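Local coordinates for arginase (Glaciozyma antarctica, PDB 5YNL), which probably hydrolyses L-arginine to L-ornithine and urea, as other members of the arginase family do, as a cold-adapted enzyme of a psychrophilic yeast, at residues A179-N184 and K242-N247; I228-L233 and I249-M254. One frame throughout, in Å; residues are numbered along the deposited sequence.

Interaction 1 (A179-N184 and K242-N247); sequences AHADIN and KILKDN
The loop that follows strand 173-177 of the arginase alpha/beta fold packs here against the short helix 241-246. It carries the family's Asp-Ala-His-Ala-Asp sequence, whose aspartates and histidine in arginases serve the dinuclear manganese site. Ala181 and Ile183 turn toward the helix and meet Ile243 and Leu244. No hydrogen bond crosses between the segments; the side chains that meet are mostly apolar. Ile183 makes the most contacts. CG1 stands anti to its backbone N (chi1 -151°), which carries CD1 out to the helix. There CD1 meets Leu244 CD2 at 3.7 Å. The CG2 branch of Ile183 lies against CG2 of Ile243 at 3.8 Å, and the two isoleucines lie alongside, pointing opposite ways. Ala181 CB touches the end of the leucine and lies 4.1 Å from Leu244 CD2. Val199 of helix 198-202 and Tyr230 also touch Ile183. On the helix, Asn247 is the first residue to leave helical angles, and its side chain folds back on the last turn. Asn247 ND2 donates to Ile243 O at 2.8 Å, nearly straight at 174°, with the acceptor in the amide plane. The same oxygen also accepts from Asn247 N. At the far end of the contact, Ile243 CD1 rests 3.7 Å from Ile183 O and 4.1 Å from Asn184 OD1, a buried oxygen with no polar partner in the model.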
loop_
_atom_site.group_PDB
_atom_site.type_symbol
_atom_site.label_atom_id
_atom_site.label_comp_id
_atom_site.label_asym_id
_atom_site.label_seq_id
_atom_site.Cartn_x
_atom_site.Cartn_y
_atom_site.Cartn_z
ATOM N N ALA A 179 0.427 -5.772 9.840
ATOM C CA ALA A 179 0.648 -6.789 10.859
ATOM C C ALA A 179 0.364 -8.159 10.260
ATOM O O ALA A 179 0.754 -9.190 10.821
ATOM C CB ALA A 179 -0.259 -6.535 12.054
ATOM N N HIS A 180 -0.333 -8.158 9.122
ATOM C CA HIS A 180 -0.802 -9.386 8.484
ATOM C C HIS A 180 -0.225 -9.565 7.095
ATOM O O HIS A 180 -0.106 -8.606 6.340
ATOM C CB HIS A 180 -2.323 -9.358 8.359
ATOM C CG HIS A 180 -3.021 -8.947 9.607
ATOM N ND1 HIS A 180 -2.813 -9.580 10.820
ATOM C CD2 HIS A 180 -3.921 -7.965 9.847
ATOM C CE1 HIS A 180 -3.561 -9.010 11.742
ATOM N NE2 HIS A 180 -4.246 -8.024 11.178
ATOM N N ALA A 181 0.090 -10.807 6.747
ATOM C CA ALA A 181 0.616 -11.117 5.416
ATOM C C ALA A 181 -0.470 -11.113 4.335
ATOM O O ALA A 181 -0.159 -10.931 3.160
ATOM C CB ALA A 181 1.385 -12.449 5.420
ATOM N N ASP A 182 -1.729 -11.312 4.731
ATOM C CA ASP A 182 -2.855 -11.344 3.784
ATOM C C ASP A 182 -2.570 -12.194 2.518
ATOM O O ASP A 182 -2.925 -11.806 1.397
ATOM C CB ASP A 182 -3.268 -9.913 3.386
ATOM C CG ASP A 182 -3.828 -9.104 4.550
ATOM O OD1 ASP A 182 -4.265 -9.698 5.552
ATOM O OD2 ASP A 182 -3.853 -7.859 4.450
ATOM N N ILE A 183 -1.928 -13.345 2.692
ATOM C CA ILE A 183 -1.480 -14.110 1.532
ATOM C C ILE A 183 -2.219 -15.433 1.327
ATOM O O ILE A 183 -1.859 -16.220 0.451
ATOM C CB ILE A 183 0.062 -14.321 1.548
ATOM C CG1 ILE A 183 0.617 -14.438 0.124
ATOM C CG2 ILE A 183 0.451 -15.521 2.393
ATOM C CD1 ILE A 183 2.106 -14.267 0.063
ATOM N N ASN A 184 -3.266 -15.664 2.110
ATOM C CA ASN A 184 -4.032 -16.904 1.986
ATOM C C ASN A 184 -4.663 -17.132 0.621
ATOM O O ASN A 184 -5.250 -16.221 0.039
ATOM C CB ASN A 184 -5.125 -16.990 3.051
ATOM C CG ASN A 184 -4.795 -17.987 4.130
ATOM O OD1 ASN A 184 -3.809 -18.716 4.031
ATOM N ND2 ASN A 184 -5.625 -18.043 5.159
ATOM N N LYS A 242 3.769 -20.908 5.786
ATOM C CA LYS A 242 4.282 -21.862 4.800
ATOM C C LYS A 242 4.296 -21.266 3.392
ATOM O O LYS A 242 5.269 -21.428 2.656
ATOM C CB LYS A 242 3.472 -23.167 4.807
ATOM N N ILE A 243 3.211 -20.590 3.020
ATOM C CA ILE A 243 3.097 -19.963 1.704
ATOM C C ILE A 243 4.239 -18.961 1.490
ATOM O O ILE A 243 4.842 -18.899 0.412
ATOM C CB ILE A 243 1.723 -19.255 1.536
ATOM C CG1 ILE A 243 0.571 -20.274 1.518
ATOM C CG2 ILE A 243 1.690 -18.428 0.262
ATOM C CD1 ILE A 243 -0.823 -19.641 1.385
ATOM N N LEU A 244 4.536 -18.194 2.538
ATOM C CA LEU A 244 5.565 -17.157 2.491
ATOM C C LEU A 244 6.943 -17.764 2.219
ATOM O O LEU A 244 7.732 -17.208 1.452
ATOM C CB LEU A 244 5.593 -16.350 3.798
ATOM C CG LEU A 244 4.414 -15.458 4.207
ATOM C CD1 LEU A 244 4.734 -14.738 5.497
ATOM C CD2 LEU A 244 4.086 -14.440 3.144
ATOM N N LYS A 245 7.232 -18.895 2.852
ATOM C CA LYS A 245 8.539 -19.533 2.703
ATOM C C LYS A 245 8.657 -20.330 1.401
ATOM O O LYS A 245 9.744 -20.423 0.825
ATOM C CB LYS A 245 8.834 -20.438 3.906
ATOM N N ASP A 246 7.546 -20.913 0.951
ATOM C CA ASP A 246 7.527 -21.661 -0.301
ATOM C C ASP A 246 7.828 -20.745 -1.489
ATOM O O ASP A 246 8.482 -21.154 -2.442
ATOM C CB ASP A 246 6.167 -22.347 -0.506
ATOM C CG ASP A 246 5.957 -23.550 0.406
ATOM O OD1 ASP A 246 6.911 -23.975 1.095
ATOM O OD2 ASP A 246 4.826 -24.080 0.416
ATOM N N ASN A 247 7.349 -19.506 -1.425
ATOM C CA ASN A 247 7.534 -18.569 -2.531
ATOM C C ASN A 247 8.692 -17.610 -2.302
ATOM O O ASN A 247 8.888 -16.665 -3.068
ATOM C CB ASN A 247 6.243 -17.802 -2.812
ATOM C CG ASN A 247 5.113 -18.715 -3.258
ATOM O OD1 ASN A 247 4.909 -18.923 -4.454
ATOM N ND2 ASN A 247 4.378 -19.274 -2.296
#

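Interaction 2 (I228-L233 and I249-M254); sequences IVYIGL and IKCFSM
Tyr230 CG lies anti to its carbonyl carbon (chi1 -74°), and Ile249 CG2 lies anti to its backbone N. These two settings bring the ring edge and the methyl together. Ile249 CG2 sits near the ring plane, 3.7 Å from Tyr230 CE2. Cys251 SG approaches the same ring obliquely, 3.7 Å from Tyr230 CD2. Ile228 CG1 lies over one face, toward the rim, and Trp176 meets the ring edge-to-face. Ile228 CG2 lies 4.0 Å from Ile249 CG2. With an alanine in place of Ile249, a gap would probably open at the tyrosine edge and Ile228 CG2 would lose that contact. On the other side of the sheet, Val229 CG2 touches the edge of the Phe252 ring, 3.8 Å from Phe252 CD2. Helix 254-273 covers that side. The strands are parallel neighbours in the beta-alpha-beta unit, and 250-253 is an edge strand of the sheet within this chain. Phe252 N donates to Tyr230 O at 2.6 Å. Gly232 N donates to Phe252 O at 2.9 Å, almost in line with the carbonyl. Gly232 has a positive phi of 105° where the chain turns a corner. Met254 N bonds Leu233 O at 3.0 Å. Water 1 bridges Ile228 O and Lys250 N, and water 2 bridges Leu233 O and Ser253 OG. Backbone bonds thus fix the register, water completes both ends, and apolar side chains meet on both faces.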
loop_
_atom_site.group_PDB
_atom_site.type_symbol
_atom_site.label_atom_id
_atom_site.label_comp_id
_atom_site.label_asym_id
_atom_site.label_seq_id
_atom_site.Cartn_x
_atom_site.Cartn_y
_atom_site.Cartn_z
ATOM N N ILE A 228 7.826 -8.319 -3.856
ATOM C CA ILE A 228 7.126 -7.903 -2.639
ATOM C C ILE A 228 7.985 -8.067 -1.387
ATOM O O ILE A 228 8.743 -9.040 -1.272
ATOM C CB ILE A 228 5.741 -8.609 -2.473
ATOM C CG1 ILE A 228 5.086 -8.241 -1.123
ATOM C CG2 ILE A 228 5.854 -10.115 -2.690
ATOM C CD1 ILE A 228 3.661 -8.793 -0.919
ATOM N N VAL A 229 7.886 -7.091 -0.470
ATOM C CA VAL A 229 8.517 -7.197 0.840
ATOM C C VAL A 229 7.555 -6.727 1.933
ATOM O O VAL A 229 6.782 -5.765 1.740
ATOM C CB VAL A 229 9.912 -6.482 0.887
ATOM C CG1 VAL A 229 9.771 -4.974 0.731
ATOM C CG2 VAL A 229 10.664 -6.815 2.170
ATOM N N TYR A 230 7.578 -7.433 3.065
ATOM C CA TYR A 230 6.674 -7.178 4.174
ATOM C C TYR A 230 7.449 -6.560 5.348
ATOM O O TYR A 230 8.532 -7.044 5.732
ATOM C CB TYR A 230 6.047 -8.488 4.649
ATOM C CG TYR A 230 4.979 -9.079 3.759
ATOM C CD1 TYR A 230 3.675 -8.616 3.808
ATOM C CD2 TYR A 230 5.260 -10.129 2.902
ATOM C CE1 TYR A 230 2.688 -9.162 3.010
ATOM C CE2 TYR A 230 4.269 -10.687 2.094
ATOM C CZ TYR A 230 2.988 -10.193 2.159
ATOM O OH TYR A 230 1.996 -10.726 1.368
ATOM N N ILE A 231 6.892 -5.496 5.918
ATOM C CA ILE A 231 7.457 -4.842 7.087
ATOM C C ILE A 231 6.354 -4.680 8.101
ATOM O O ILE A 231 5.291 -4.115 7.762
ATOM C CB ILE A 231 7.967 -3.439 6.736
ATOM C CG1 ILE A 231 9.112 -3.557 5.725
ATOM C CG2 ILE A 231 8.424 -2.705 7.995
ATOM C CD1 ILE A 231 9.494 -2.261 5.026
ATOM N N GLY A 232 6.600 -5.130 9.339
ATOM C CA GLY A 232 5.675 -4.930 10.447
ATOM C C GLY A 232 4.895 -6.168 10.860
ATOM O O GLY A 232 4.071 -6.115 11.780
ATOM N N LEU A 233 5.148 -7.287 10.184
ATOM C CA LEU A 233 4.414 -8.526 10.441
ATOM C C LEU A 233 4.488 -8.988 11.912
ATOM O O LEU A 233 5.536 -8.857 12.584
ATOM C CB LEU A 233 4.896 -9.644 9.517
ATOM C CG LEU A 233 4.606 -9.541 8.014
ATOM C CD1 LEU A 233 5.128 -10.804 7.308
ATOM C CD2 LEU A 233 3.122 -9.360 7.730
ATOM N N ILE A 249 9.422 -15.177 -0.168
ATOM C CA ILE A 249 9.097 -13.768 -0.052
ATOM C C ILE A 249 9.803 -13.187 1.176
ATOM O O ILE A 249 9.728 -13.762 2.265
ATOM C CB ILE A 249 7.560 -13.583 0.002
ATOM C CG1 ILE A 249 6.970 -13.911 -1.383
ATOM C CG2 ILE A 249 7.187 -12.184 0.445
ATOM C CD1 ILE A 249 5.462 -13.910 -1.456
ATOM N N LYS A 250 10.502 -12.061 0.995
ATOM C CA LYS A 250 11.245 -11.437 2.083
ATOM C C LYS A 250 10.249 -10.889 3.075
ATOM O O LYS A 250 9.335 -10.167 2.687
ATOM C CB LYS A 250 12.122 -10.293 1.564
ATOM C CG LYS A 250 13.311 -9.938 2.485
ATOM C CD LYS A 250 14.470 -10.892 2.180
ATOM C CE LYS A 250 15.529 -10.908 3.282
ATOM N NZ LYS A 250 16.379 -12.126 3.023
ATOM N N CYS A 251 10.408 -11.229 4.351
ATOM C CA CYS A 251 9.530 -10.690 5.394
ATOM C C CYS A 251 10.345 -10.090 6.518
ATOM O O CYS A 251 11.259 -10.727 7.048
ATOM C CB CYS A 251 8.584 -11.765 5.954
ATOM S SG CYS A 251 7.468 -12.511 4.713
ATOM N N PHE A 252 10.024 -8.845 6.859
ATOM C CA PHE A 252 10.610 -8.202 8.034
ATOM C C PHE A 252 9.549 -8.017 9.080
ATOM O O PHE A 252 8.709 -7.126 8.980
ATOM C CB PHE A 252 11.247 -6.871 7.667
ATOM C CG PHE A 252 12.483 -7.032 6.843
ATOM C CD1 PHE A 252 13.647 -7.553 7.416
ATOM C CD2 PHE A 252 12.474 -6.741 5.486
ATOM C CE1 PHE A 252 14.784 -7.735 6.656
ATOM C CE2 PHE A 252 13.621 -6.913 4.718
ATOM C CZ PHE A 252 14.769 -7.415 5.306
ATOM N N SER A 253 9.559 -8.892 10.071
ATOM C CA SER A 253 8.551 -8.836 11.105
ATOM C C SER A 253 9.021 -7.897 12.207
ATOM O O SER A 253 10.105 -7.299 12.110
ATOM C CB SER A 253 8.309 -10.231 11.678
ATOM O OG SER A 253 9.358 -10.566 12.559
ATOM N N MET A 254 8.209 -7.792 13.257
ATOM C CA MET A 254 8.490 -6.906 14.389
ATOM C C MET A 254 9.739 -7.367 15.121
ATOM O O MET A 254 10.480 -6.543 15.667
ATOM C CB MET A 254 7.284 -6.817 15.348
ATOM C CG MET A 254 6.075 -6.097 14.770
ATOM S SD MET A 254 6.516 -4.465 14.127
ATOM C CE MET A 254 6.982 -3.662 15.668
HETATM O O HOH W 1 10.542 -10.748 -2.020
HETATM O O HOH W 2 7.071 -10.495 14.670
#

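How the interactions relate
Interactions 1 and 2 are adjacent, with centres about 10 Å apart. Their segments alternate along the chain: helix 241-246 of interaction 1 lies between the two strands of interaction 2. Leu244 O probably accepts from Ile249 N at 3.1 Å, which ties the last turn of the helix to the residue before Lys250. Tyr230 OH reaches Ala181 O at 2.8 Å, a weak hydrogen bond. Leu244 also touches both Tyr230 and Cys251, so Leu244 links the two contacts. Leu233 CD2 packs 3.4 Å from His180 C. Strand 228-233 therefore backs the 179-184 loop, whose sequence in arginases belongs to the manganese site.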